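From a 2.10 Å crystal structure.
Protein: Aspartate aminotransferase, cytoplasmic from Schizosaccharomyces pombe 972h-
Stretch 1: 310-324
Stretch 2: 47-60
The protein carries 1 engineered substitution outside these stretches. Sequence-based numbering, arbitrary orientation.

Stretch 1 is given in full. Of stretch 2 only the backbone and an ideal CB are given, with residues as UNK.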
ATOM      1  N   PRO A 310     -21.585  11.359 -15.401  1.00 14.40           N
ATOM      2  CA  PRO A 310     -22.197  10.635 -16.528  1.00 12.25           C
ATOM      3  C   PRO A 310     -21.413  10.754 -17.830  1.00 12.03           C
ATOM      4  O   PRO A 310     -21.263   9.756 -18.547  1.00 11.09           O
ATOM      5  CB  PRO A 310     -23.588  11.280 -16.630  1.00 16.88           C
ATOM      6  CG  PRO A 310     -23.907  11.652 -15.187  1.00 18.65           C
ATOM      7  CD  PRO A 310     -22.574  12.154 -14.646  1.00 15.79           C
ATOM      8  N   GLN A 311     -20.872  11.931 -18.138  1.00 11.11           N
ATOM      9  CA  GLN A 311     -20.162  12.090 -19.400  1.00 11.25           C
ATOM     10  C   GLN A 311     -18.798  11.405 -19.367  1.00 10.82           C
ATOM     11  O   GLN A 311     -18.429  10.704 -20.313  1.00 10.77           O
ATOM     12  CB  GLN A 311     -20.017  13.574 -19.750  1.00 13.76           C
ATOM     13  CG  GLN A 311     -19.386  13.760 -21.116  1.00 21.51           C
ATOM     14  CD  GLN A 311     -19.051  15.206 -21.449  1.00 23.06           C
ATOM     15  OE1 GLN A 311     -19.718  16.138 -20.983  1.00 21.84           O
ATOM     16  NE2 GLN A 311     -18.002  15.397 -22.261  1.00 16.02           N
ATOM     17  N   LEU A 312     -18.016  11.609 -18.301  1.00 10.55           N
ATOM     18  CA  LEU A 312     -16.741  10.897 -18.205  1.00 10.34           C
ATOM     19  C   LEU A 312     -16.962   9.388 -18.179  1.00 10.01           C
ATOM     20  O   LEU A 312     -16.202   8.633 -18.798  1.00  9.66           O
ATOM     21  CB  LEU A 312     -15.958  11.335 -16.970  1.00  9.95           C
ATOM     22  CG  LEU A 312     -15.324  12.723 -16.971  1.00 15.29           C
ATOM     23  CD1 LEU A 312     -14.628  12.988 -15.638  1.00 12.55           C
ATOM     24  CD2 LEU A 312     -14.335  12.834 -18.129  1.00 13.44           C
ATOM     25  N   PHE A 313     -18.010   8.936 -17.483  1.00  9.77           N
ATOM     26  CA  PHE A 313     -18.324   7.507 -17.459  1.00  9.52           C
ATOM     27  C   PHE A 313     -18.549   6.983 -18.873  1.00  9.68           C
ATOM     28  O   PHE A 313     -18.001   5.942 -19.252  1.00  9.45           O
ATOM     29  CB  PHE A 313     -19.551   7.236 -16.584  1.00  9.54           C
ATOM     30  CG  PHE A 313     -19.783   5.768 -16.283  1.00 15.58           C
ATOM     31  CD1 PHE A 313     -20.417   4.931 -17.205  1.00 16.18           C
ATOM     32  CD2 PHE A 313     -19.401   5.231 -15.060  1.00 13.94           C
ATOM     33  CE1 PHE A 313     -20.631   3.571 -16.914  1.00 10.12           C
ATOM     34  CE2 PHE A 313     -19.624   3.881 -14.767  1.00 10.41           C
ATOM     35  CZ  PHE A 313     -20.243   3.062 -15.692  1.00  8.84           C
ATOM     36  N   ALA A 314     -19.352   7.701 -19.666  1.00 10.11           N
ATOM     37  CA  ALA A 314     -19.603   7.288 -21.044  1.00 12.68           C
ATOM     38  C   ALA A 314     -18.320   7.291 -21.873  1.00 13.74           C
ATOM     39  O   ALA A 314     -18.121   6.417 -22.724  1.00 10.85           O
ATOM     40  CB  ALA A 314     -20.650   8.201 -21.689  1.00 10.85           C
ATOM     41  N   GLU A 315     -17.454   8.284 -21.663  1.00 10.32           N
ATOM     42  CA  GLU A 315     -16.195   8.319 -22.402  1.00 10.31           C
ATOM     43  C   GLU A 315     -15.269   7.196 -21.961  1.00 12.60           C
ATOM     44  O   GLU A 315     -14.561   6.610 -22.787  1.00  9.81           O
ATOM     45  CB  GLU A 315     -15.536   9.689 -22.237  1.00 10.51           C
ATOM     46  CG  GLU A 315     -16.397  10.798 -22.887  1.00 11.05           C
ATOM     47  CD  GLU A 315     -15.963  12.208 -22.541  1.00 17.33           C
ATOM     48  OE1 GLU A 315     -14.818  12.381 -22.081  1.00 17.06           O
ATOM     49  OE2 GLU A 315     -16.770  13.153 -22.758  1.00 20.63           O
ATOM     50  N   TRP A 316     -15.271   6.871 -20.667  1.00  9.51           N
ATOM     51  CA  TRP A 316     -14.510   5.718 -20.198  1.00  9.09           C
ATOM     52  C   TRP A 316     -14.991   4.438 -20.875  1.00  9.05           C
ATOM     53  O   TRP A 316     -14.172   3.600 -21.280  1.00  8.88           O
ATOM     54  CB  TRP A 316     -14.603   5.611 -18.674  1.00  8.81           C
ATOM     55  CG  TRP A 316     -13.933   4.394 -18.067  1.00  8.42           C
ATOM     56  CD1 TRP A 316     -12.667   3.925 -18.326  1.00  8.24           C
ATOM     57  CD2 TRP A 316     -14.491   3.512 -17.076  1.00  8.19           C
ATOM     58  NE1 TRP A 316     -12.415   2.797 -17.563  1.00  7.93           N
ATOM     59  CE2 TRP A 316     -13.515   2.527 -16.791  1.00  7.89           C
ATOM     60  CE3 TRP A 316     -15.723   3.459 -16.407  1.00  8.25           C
ATOM     61  CZ2 TRP A 316     -13.730   1.503 -15.860  1.00  7.66           C
ATOM     62  CZ3 TRP A 316     -15.938   2.426 -15.480  1.00  8.01           C
ATOM     63  CH2 TRP A 316     -14.946   1.464 -15.227  1.00  7.73           C
ATOM     64  N   GLU A 317     -16.312   4.276 -21.029  1.00  9.22           N
ATOM     65  CA  GLU A 317     -16.834   3.084 -21.701  1.00 11.55           C
ATOM     66  C   GLU A 317     -16.352   3.001 -23.145  1.00 11.38           C
ATOM     67  O   GLU A 317     -16.093   1.901 -23.655  1.00  9.56           O
ATOM     68  CB  GLU A 317     -18.366   3.061 -21.654  1.00 10.21           C
ATOM     69  CG  GLU A 317     -18.932   2.649 -20.289  1.00 13.70           C
ATOM     70  CD  GLU A 317     -20.453   2.680 -20.267  1.00 18.36           C
ATOM     71  OE1 GLU A 317     -21.038   3.683 -20.755  1.00 19.92           O
ATOM     72  OE2 GLU A 317     -21.058   1.698 -19.774  1.00 17.82           O
ATOM     73  N   GLN A 318     -16.233   4.151 -23.824  1.00  9.78           N
ATOM     74  CA  GLN A 318     -15.593   4.168 -25.139  1.00 12.57           C
ATOM     75  C   GLN A 318     -14.145   3.683 -25.070  1.00 10.38           C
ATOM     76  O   GLN A 318     -13.691   2.951 -25.956  1.00 12.56           O
ATOM     77  CB  GLN A 318     -15.647   5.573 -25.749  1.00 16.09           C
ATOM     78  CG  GLN A 318     -17.015   5.953 -26.259  1.00 26.00           C
ATOM     79  CD  GLN A 318     -17.607   4.866 -27.140  1.00 33.05           C
ATOM     80  OE1 GLN A 318     -17.032   4.499 -28.170  1.00 31.60           O
ATOM     81  NE2 GLN A 318     -18.751   4.323 -26.721  1.00 36.08           N
ATOM     82  N   ASP A 319     -13.390   4.108 -24.053  1.00  9.49           N
ATOM     83  CA  ASP A 319     -12.010   3.635 -23.916  1.00 13.76           C
ATOM     84  C   ASP A 319     -11.952   2.124 -23.660  1.00 13.33           C
ATOM     85  O   ASP A 319     -11.059   1.437 -24.169  1.00  8.86           O
ATOM     86  CB  ASP A 319     -11.290   4.382 -22.790  1.00 12.01           C
ATOM     87  CG  ASP A 319     -11.198   5.906 -23.027  1.00 19.07           C
ATOM     88  OD1 ASP A 319     -11.447   6.395 -24.154  1.00 18.39           O
ATOM     89  OD2 ASP A 319     -10.862   6.623 -22.060  1.00 20.53           O
ATOM     90  N   LEU A 320     -12.876   1.595 -22.848  1.00  8.75           N
ATOM     91  CA  LEU A 320     -12.956   0.147 -22.639  1.00  8.51           C
ATOM     92  C   LEU A 320     -13.230  -0.588 -23.948  1.00  8.73           C
ATOM     93  O   LEU A 320     -12.624  -1.632 -24.229  1.00  8.60           O
ATOM     94  CB  LEU A 320     -14.054  -0.176 -21.619  1.00  8.39           C
ATOM     95  CG  LEU A 320     -13.835   0.414 -20.226  1.00  8.59           C
ATOM     96  CD1 LEU A 320     -15.055   0.218 -19.333  1.00  8.19           C
ATOM     97  CD2 LEU A 320     -12.595  -0.213 -19.595  1.00  7.87           C
ATOM     98  N   LYS A 321     -14.148  -0.058 -24.756  1.00  9.58           N
ATOM     99  CA  LYS A 321     -14.404  -0.632 -26.075  1.00 12.43           C
ATOM    100  C   LYS A 321     -13.146  -0.634 -26.939  1.00 12.51           C
ATOM    101  O   LYS A 321     -12.855  -1.626 -27.617  1.00  9.45           O
ATOM    102  CB  LYS A 321     -15.531   0.139 -26.760  1.00 13.85           C
ATOM    103  CG  LYS A 321     -15.839  -0.320 -28.171  1.00 22.07           C
ATOM    104  CD  LYS A 321     -17.039   0.434 -28.736  1.00 31.57           C
ATOM    105  CE  LYS A 321     -17.428  -0.082 -30.110  1.00 37.57           C
ATOM    106  NZ  LYS A 321     -18.327   0.882 -30.801  1.00 40.94           N
ATOM    107  N   THR A 322     -12.390   0.468 -26.923  1.00  9.51           N
ATOM    108  CA  THR A 322     -11.143   0.534 -27.682  1.00 10.39           C
ATOM    109  C   THR A 322     -10.195  -0.594 -27.297  1.00 12.22           C
ATOM    110  O   THR A 322      -9.693  -1.319 -28.166  1.00 11.10           O
ATOM    111  CB  THR A 322     -10.458   1.887 -27.469  1.00 10.77           C
ATOM    112  OG1 THR A 322     -11.280   2.922 -28.022  1.00 10.79           O
ATOM    113  CG2 THR A 322      -9.093   1.910 -28.177  1.00 11.69           C
ATOM    114  N   MET A 323      -9.943  -0.756 -25.990  1.00  8.91           N
ATOM    115  CA  MET A 323      -8.988  -1.758 -25.529  1.00 10.32           C
ATOM    116  C   MET A 323      -9.500  -3.169 -25.785  1.00  8.56           C
ATOM    117  O   MET A 323      -8.777  -4.008 -26.335  1.00  8.58           O
ATOM    118  CB  MET A 323      -8.681  -1.568 -24.039  1.00 11.05           C
ATOM    119  CG  MET A 323      -7.984  -0.240 -23.688  1.00 10.53           C
ATOM    120  SD  MET A 323      -7.506  -0.204 -21.933  1.00 13.60           S
ATOM    121  CE  MET A 323      -9.099   0.044 -21.159  1.00 15.05           C
ATOM    122  N   SER A 324     -10.742  -3.458 -25.389  1.00  8.52           N
ATOM    123  CA  SER A 324     -11.238  -4.815 -25.553  1.00  8.48           C
ATOM    124  C   SER A 324     -11.350  -5.187 -27.028  1.00 10.30           C
ATOM    125  O   SER A 324     -11.089  -6.335 -27.396  1.00 10.26           O
ATOM    126  CB  SER A 324     -12.580  -4.993 -24.845  1.00 11.69           C
ATOM    127  OG  SER A 324     -13.521  -4.032 -25.280  1.00 12.50           O
ATOM    128  N   UNK A  47       2.605   1.739 -23.789  1.00 11.04           N
ATOM    129  CA  UNK A  47       1.594   2.014 -22.765  1.00 10.29           C
ATOM    130  C   UNK A  47       0.594   3.037 -23.280  1.00 10.08           C
ATOM    131  O   UNK A  47       0.935   3.933 -24.053  1.00  9.17           O
ATOM    132  CB  UNK A  47       2.247   2.513 -21.474  1.00 10.29           C
ATOM    133  N   UNK A  48      -0.661   2.879 -22.878  1.00 10.17           N
ATOM    134  CA  UNK A  48      -1.747   3.672 -23.435  1.00 11.51           C
ATOM    135  C   UNK A  48      -2.562   4.259 -22.293  1.00  8.68           C
ATOM    136  O   UNK A  48      -3.298   3.533 -21.621  1.00 10.52           O
ATOM    137  CB  UNK A  48      -2.628   2.830 -24.360  1.00 11.51           C
ATOM    138  N   UNK A  49      -2.462   5.570 -22.088  1.00 11.12           N
ATOM    139  CA  UNK A  49      -3.293   6.236 -21.090  1.00 11.81           C
ATOM    140  C   UNK A  49      -4.684   6.445 -21.676  1.00  9.33           C
ATOM    141  O   UNK A  49      -4.836   6.985 -22.781  1.00 10.17           O
ATOM    142  CB  UNK A  49      -2.677   7.567 -20.654  1.00 11.81           C
ATOM    143  N   UNK A  50      -5.716   5.987 -20.962  1.00  8.98           N
ATOM    144  CA  UNK A  50      -7.112   6.124 -21.466  1.00  8.86           C
ATOM    145  C   UNK A  50      -7.489   7.609 -21.529  1.00  9.20           C
ATOM    146  O   UNK A  50      -7.334   8.294 -20.500  1.00  9.16           O
ATOM    147  CB  UNK A  50      -8.097   5.367 -20.573  1.00  8.86           C
ATOM    148  N   UNK A  51      -7.965   8.087 -22.688  1.00  9.58           N
ATOM    149  CA  UNK A  51      -8.349   9.507 -22.792  1.00  9.96           C
ATOM    150  C   UNK A  51      -9.229   9.979 -21.642  1.00  9.86           C
ATOM    151  O   UNK A  51      -9.019  11.077 -21.117  1.00 10.01           O
ATOM    152  CB  UNK A  51      -9.081   9.751 -24.113  1.00  9.96           C
ATOM    153  N   UNK A  52     -10.181   9.153 -21.205  1.00  9.78           N
ATOM    154  CA  UNK A  52     -11.036   9.553 -20.088  1.00  9.55           C
ATOM    155  C   UNK A  52     -10.241   9.697 -18.794  1.00  9.27           C
ATOM    156  O   UNK A  52     -10.549  10.568 -17.976  1.00 11.99           O
ATOM    157  CB  UNK A  52     -12.163   8.537 -19.895  1.00  9.55           C
ATOM    158  N   UNK A  53      -9.210   8.875 -18.603  1.00  8.98           N
ATOM    159  CA  UNK A  53      -8.410   8.965 -17.387  1.00  8.74           C
ATOM    160  C   UNK A  53      -7.526  10.199 -17.424  1.00  8.99           C
ATOM    161  O   UNK A  53      -7.379  10.903 -16.419  1.00  8.98           O
ATOM    162  CB  UNK A  53      -7.558   7.707 -17.205  1.00  8.74           C
ATOM    163  N   UNK A  54      -6.901  10.471 -18.572  1.00 10.50           N
ATOM    164  CA  UNK A  54      -6.103  11.686 -18.701  1.00 10.68           C
ATOM    165  C   UNK A  54      -6.969  12.918 -18.485  1.00 10.13           C
ATOM    166  O   UNK A  54      -6.584  13.849 -17.769  1.00 11.24           O
ATOM    167  CB  UNK A  54      -5.429  11.745 -20.073  1.00 10.68           C
ATOM    168  N   UNK A  55      -8.147  12.933 -19.110  1.00 10.03           N
ATOM    169  CA  UNK A  55      -9.104  14.021 -18.923  1.00 10.87           C
ATOM    170  C   UNK A  55      -9.488  14.187 -17.451  1.00 10.82           C
ATOM    171  O   UNK A  55      -9.487  15.304 -16.917  1.00 10.37           O
ATOM    172  CB  UNK A  55     -10.357  13.770 -19.765  1.00 10.87           C
ATOM    173  N   UNK A  56      -9.825  13.080 -16.778  1.00 10.20           N
ATOM    174  CA  UNK A  56     -10.214  13.155 -15.368  1.00 10.77           C
ATOM    175  C   UNK A  56      -9.076  13.680 -14.495  1.00  9.87           C
ATOM    176  O   UNK A  56      -9.307  14.479 -13.578  1.00  9.60           O
ATOM    177  CB  UNK A  56     -10.658  11.778 -14.869  1.00 10.77           C
ATOM    178  N   UNK A  57      -7.840  13.249 -14.754  1.00  9.35           N
ATOM    179  CA  UNK A  57      -6.747  13.740 -13.923  1.00 15.80           C
ATOM    180  C   UNK A  57      -6.521  15.236 -14.127  1.00 14.93           C
ATOM    181  O   UNK A  57      -6.230  15.947 -13.160  1.00 12.44           O
ATOM    182  CB  UNK A  57      -5.462  12.968 -14.230  1.00 15.80           C
ATOM    183  N   UNK A  58      -6.709  15.743 -15.351  1.00 14.84           N
ATOM    184  CA  UNK A  58      -6.621  17.186 -15.581  1.00 15.85           C
ATOM    185  C   UNK A  58      -7.713  17.942 -14.828  1.00 15.12           C
ATOM    186  O   UNK A  58      -7.457  19.004 -14.244  1.00 12.61           O
ATOM    187  CB  UNK A  58      -6.715  17.490 -17.078  1.00 15.85           C
ATOM    188  N   UNK A  59      -8.942  17.428 -14.866  1.00 10.65           N
ATOM    189  CA  UNK A  59     -10.050  18.052 -14.147  1.00 13.34           C
ATOM    190  C   UNK A  59      -9.769  18.073 -12.651  1.00 12.01           C
ATOM    191  O   UNK A  59      -9.970  19.093 -11.976  1.00 12.40           O
ATOM    192  CB  UNK A  59     -11.360  17.315 -14.430  1.00 13.34           C
ATOM    193  N   UNK A  60      -9.279  16.955 -12.113  1.00 10.13           N
ATOM    194  CA  UNK A  60      -9.071  16.847 -10.669  1.00 10.42           C
ATOM    195  C   UNK A  60      -7.983  17.811 -10.205  1.00 11.95           C
ATOM    196  O   UNK A  60      -8.117  18.461  -9.159  1.00 10.22           O
ATOM    197  CB  UNK A  60      -8.702  15.412 -10.287  1.00 10.42           C
TER

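Residues 310-324 form a helix, and from position 51 the second stretch forms another, running roughly antiparallel to it at 147° with the axes 8.8 Å apart at closest approach.

Position 47 lies out of reach, and its phi of -54° suits many residues, proline among them; it is Pro47. At position 48 CA-to-CB points toward the first helix, but nothing there lies within 5.5 Å of the ideal CB. A long, bulky side chain could cross the gap to the apolar atoms of Thr322 and Met323. Trp48 does so: its CZ3 lies 3.5 Å from Met323 CG and its CH2 3.8 Å from Thr322 CG2, while the sulfur of Met323 sits at the ring edge. Position 49, also out of reach, leaves the choice open; it is Ile49.

Position 50 is the N-cap, where serine, threonine or aspartate is common, but Asp319 OD2 lies 3.4 Å from its CB and speaks against a second carboxylate. Serine or threonine would be possible, and Trp316 CD1 and Met323 CE farther out suit a medium-sized apolar group. Leu50 takes the second course, its CD1 3.2 Å from Met323 CE and 4.3 Å from Trp316 CD1, at the edge of the indole ring.

At position 51, phi of -48° in the first turn of a helix permits proline, since no earlier residue of the helix needs its N-H. Pro51 is found there; Asp319 OD2 lies 3.3 Å from Pro51 N, which has no hydrogen to share.

Position 52 is the most constrained. Its ideal CB is already 3.2 Å from Asp319 OD2 and 3.6 Å from Trp316 N, so a small residue is favoured: alanine, or glycine at the cost of the packing. Ala52 fits as a knob among Leu312, Glu315, Trp316 and Asp319. Its backbone, free at the helix start, donates a hydrogen bond from Ala52 N to Asp319 OD2 (2.8 Å, 164°).

Position 55 points toward Leu312 CD2, with the carboxylate of Glu315 beyond. A long basic chain, lysine or arginine, suits both. Lys55, fully extended, lays its CD 3.6 Å from Leu312 CD2 and forms a salt bridge from NZ to Glu315 OE1 (3.0 Å).

Position 56, sideways with Leu312 CD1 4.2 Å from its CB, suits a small apolar residue; Ala56 makes that contact. Position 59 points toward the first helix from farther off, inviting a longer apolar chain, and Ile59 CD1 reaches Leu312 CD1 at 4.1 Å.

Positions 53, 54, 57, 58 and 60 have nothing of the first helix within 5.5 Å of the ideal CB, so any helix-compatible residue would do; they are Val53, Lys54, Ser57, whose OG hydrogen-bonds to Lys54 O, Lys58 and Val60.

Stretch 2 (47-60) PWILPAVKKASKIV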
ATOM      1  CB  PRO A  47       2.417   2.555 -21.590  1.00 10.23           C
ATOM      2  CG  PRO A  47       3.791   1.928 -21.783  1.00 10.01           C
ATOM      3  CD  PRO A  47       3.976   1.952 -23.287  1.00  9.70           C
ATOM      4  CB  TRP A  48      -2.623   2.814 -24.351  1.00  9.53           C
ATOM      5  CG  TRP A  48      -3.622   3.591 -25.160  1.00 10.60           C
ATOM      6  CD1 TRP A  48      -3.359   4.438 -26.192  1.00 13.32           C
ATOM      7  CD2 TRP A  48      -5.051   3.573 -25.008  1.00 11.03           C
ATOM      8  NE1 TRP A  48      -4.530   4.953 -26.694  1.00 12.63           N
ATOM      9  CE2 TRP A  48      -5.582   4.434 -25.982  1.00 14.32           C
ATOM     10  CE3 TRP A  48      -5.928   2.909 -24.138  1.00 12.67           C
ATOM     11  CZ2 TRP A  48      -6.958   4.656 -26.116  1.00 17.27           C
ATOM     12  CZ3 TRP A  48      -7.288   3.131 -24.269  1.00 14.39           C
ATOM     13  CH2 TRP A  48      -7.788   3.996 -25.256  1.00 14.60           C
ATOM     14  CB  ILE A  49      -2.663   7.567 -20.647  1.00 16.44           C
ATOM     15  CG1 ILE A  49      -1.256   7.337 -20.086  1.00 14.89           C
ATOM     16  CG2 ILE A  49      -3.540   8.237 -19.574  1.00 16.36           C
ATOM     17  CD1 ILE A  49      -0.443   8.626 -19.957  1.00 16.87           C
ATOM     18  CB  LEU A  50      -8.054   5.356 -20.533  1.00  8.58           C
ATOM     19  CG  LEU A  50      -7.596   3.950 -20.150  1.00 18.32           C
ATOM     20  CD1 LEU A  50      -8.788   3.021 -19.970  1.00 15.02           C
ATOM     21  CD2 LEU A  50      -6.637   3.390 -21.190  1.00 12.71           C
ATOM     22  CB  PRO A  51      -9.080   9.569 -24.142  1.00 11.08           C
ATOM     23  CG  PRO A  51      -8.452   8.443 -24.952  1.00 14.01           C
ATOM     24  CD  PRO A  51      -8.192   7.347 -23.944  1.00 13.71           C
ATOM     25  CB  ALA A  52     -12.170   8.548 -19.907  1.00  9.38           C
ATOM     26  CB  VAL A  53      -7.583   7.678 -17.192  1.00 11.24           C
ATOM     27  CG1 VAL A  53      -6.416   7.914 -16.230  1.00  8.98           C
ATOM     28  CG2 VAL A  53      -8.481   6.547 -16.704  1.00  8.13           C
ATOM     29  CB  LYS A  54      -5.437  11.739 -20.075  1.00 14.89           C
ATOM     30  CG  LYS A  54      -4.382  12.820 -20.212  1.00 21.16           C
ATOM     31  CD  LYS A  54      -3.795  12.818 -21.623  1.00 31.87           C
ATOM     32  CE  LYS A  54      -3.357  11.414 -22.034  1.00 40.98           C
ATOM     33  NZ  LYS A  54      -3.232  11.238 -23.518  1.00 46.53           N
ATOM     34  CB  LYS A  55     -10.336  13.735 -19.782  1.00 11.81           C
ATOM     35  CG  LYS A  55     -11.433  14.784 -19.743  1.00 12.96           C
ATOM     36  CD  LYS A  55     -12.527  14.420 -20.749  1.00 11.12           C
ATOM     37  CE  LYS A  55     -13.593  15.497 -20.824  1.00 11.57           C
ATOM     38  NZ  LYS A  55     -14.388  15.347 -22.075  1.00 12.61           N
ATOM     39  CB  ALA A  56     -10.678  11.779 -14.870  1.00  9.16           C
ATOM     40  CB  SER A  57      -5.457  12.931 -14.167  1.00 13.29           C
ATOM     41  OG  SER A  57      -4.954  13.075 -15.473  1.00 20.58           O
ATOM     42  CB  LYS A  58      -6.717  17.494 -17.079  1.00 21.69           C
ATOM     43  CG  LYS A  58      -5.532  16.990 -17.911  1.00 30.09           C
ATOM     44  CD  LYS A  58      -4.226  17.650 -17.483  1.00 36.35           C
ATOM     45  CE  LYS A  58      -3.111  17.388 -18.496  1.00 39.27           C
ATOM     46  NZ  LYS A  58      -3.473  17.855 -19.861  1.00 40.34           N
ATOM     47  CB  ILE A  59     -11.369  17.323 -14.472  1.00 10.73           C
ATOM     48  CG1 ILE A  59     -11.772  17.588 -15.922  1.00 11.09           C
ATOM     49  CG2 ILE A  59     -12.501  17.766 -13.508  1.00 10.84           C
ATOM     50  CD1 ILE A  59     -12.868  16.653 -16.445  1.00 11.29           C
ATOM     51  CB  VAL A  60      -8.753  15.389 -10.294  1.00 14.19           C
ATOM     52  CG1 VAL A  60      -8.048  15.311  -8.942  1.00 17.85           C
ATOM     53  CG2 VAL A  60     -10.049  14.571 -10.273  1.00 14.98           C
TER
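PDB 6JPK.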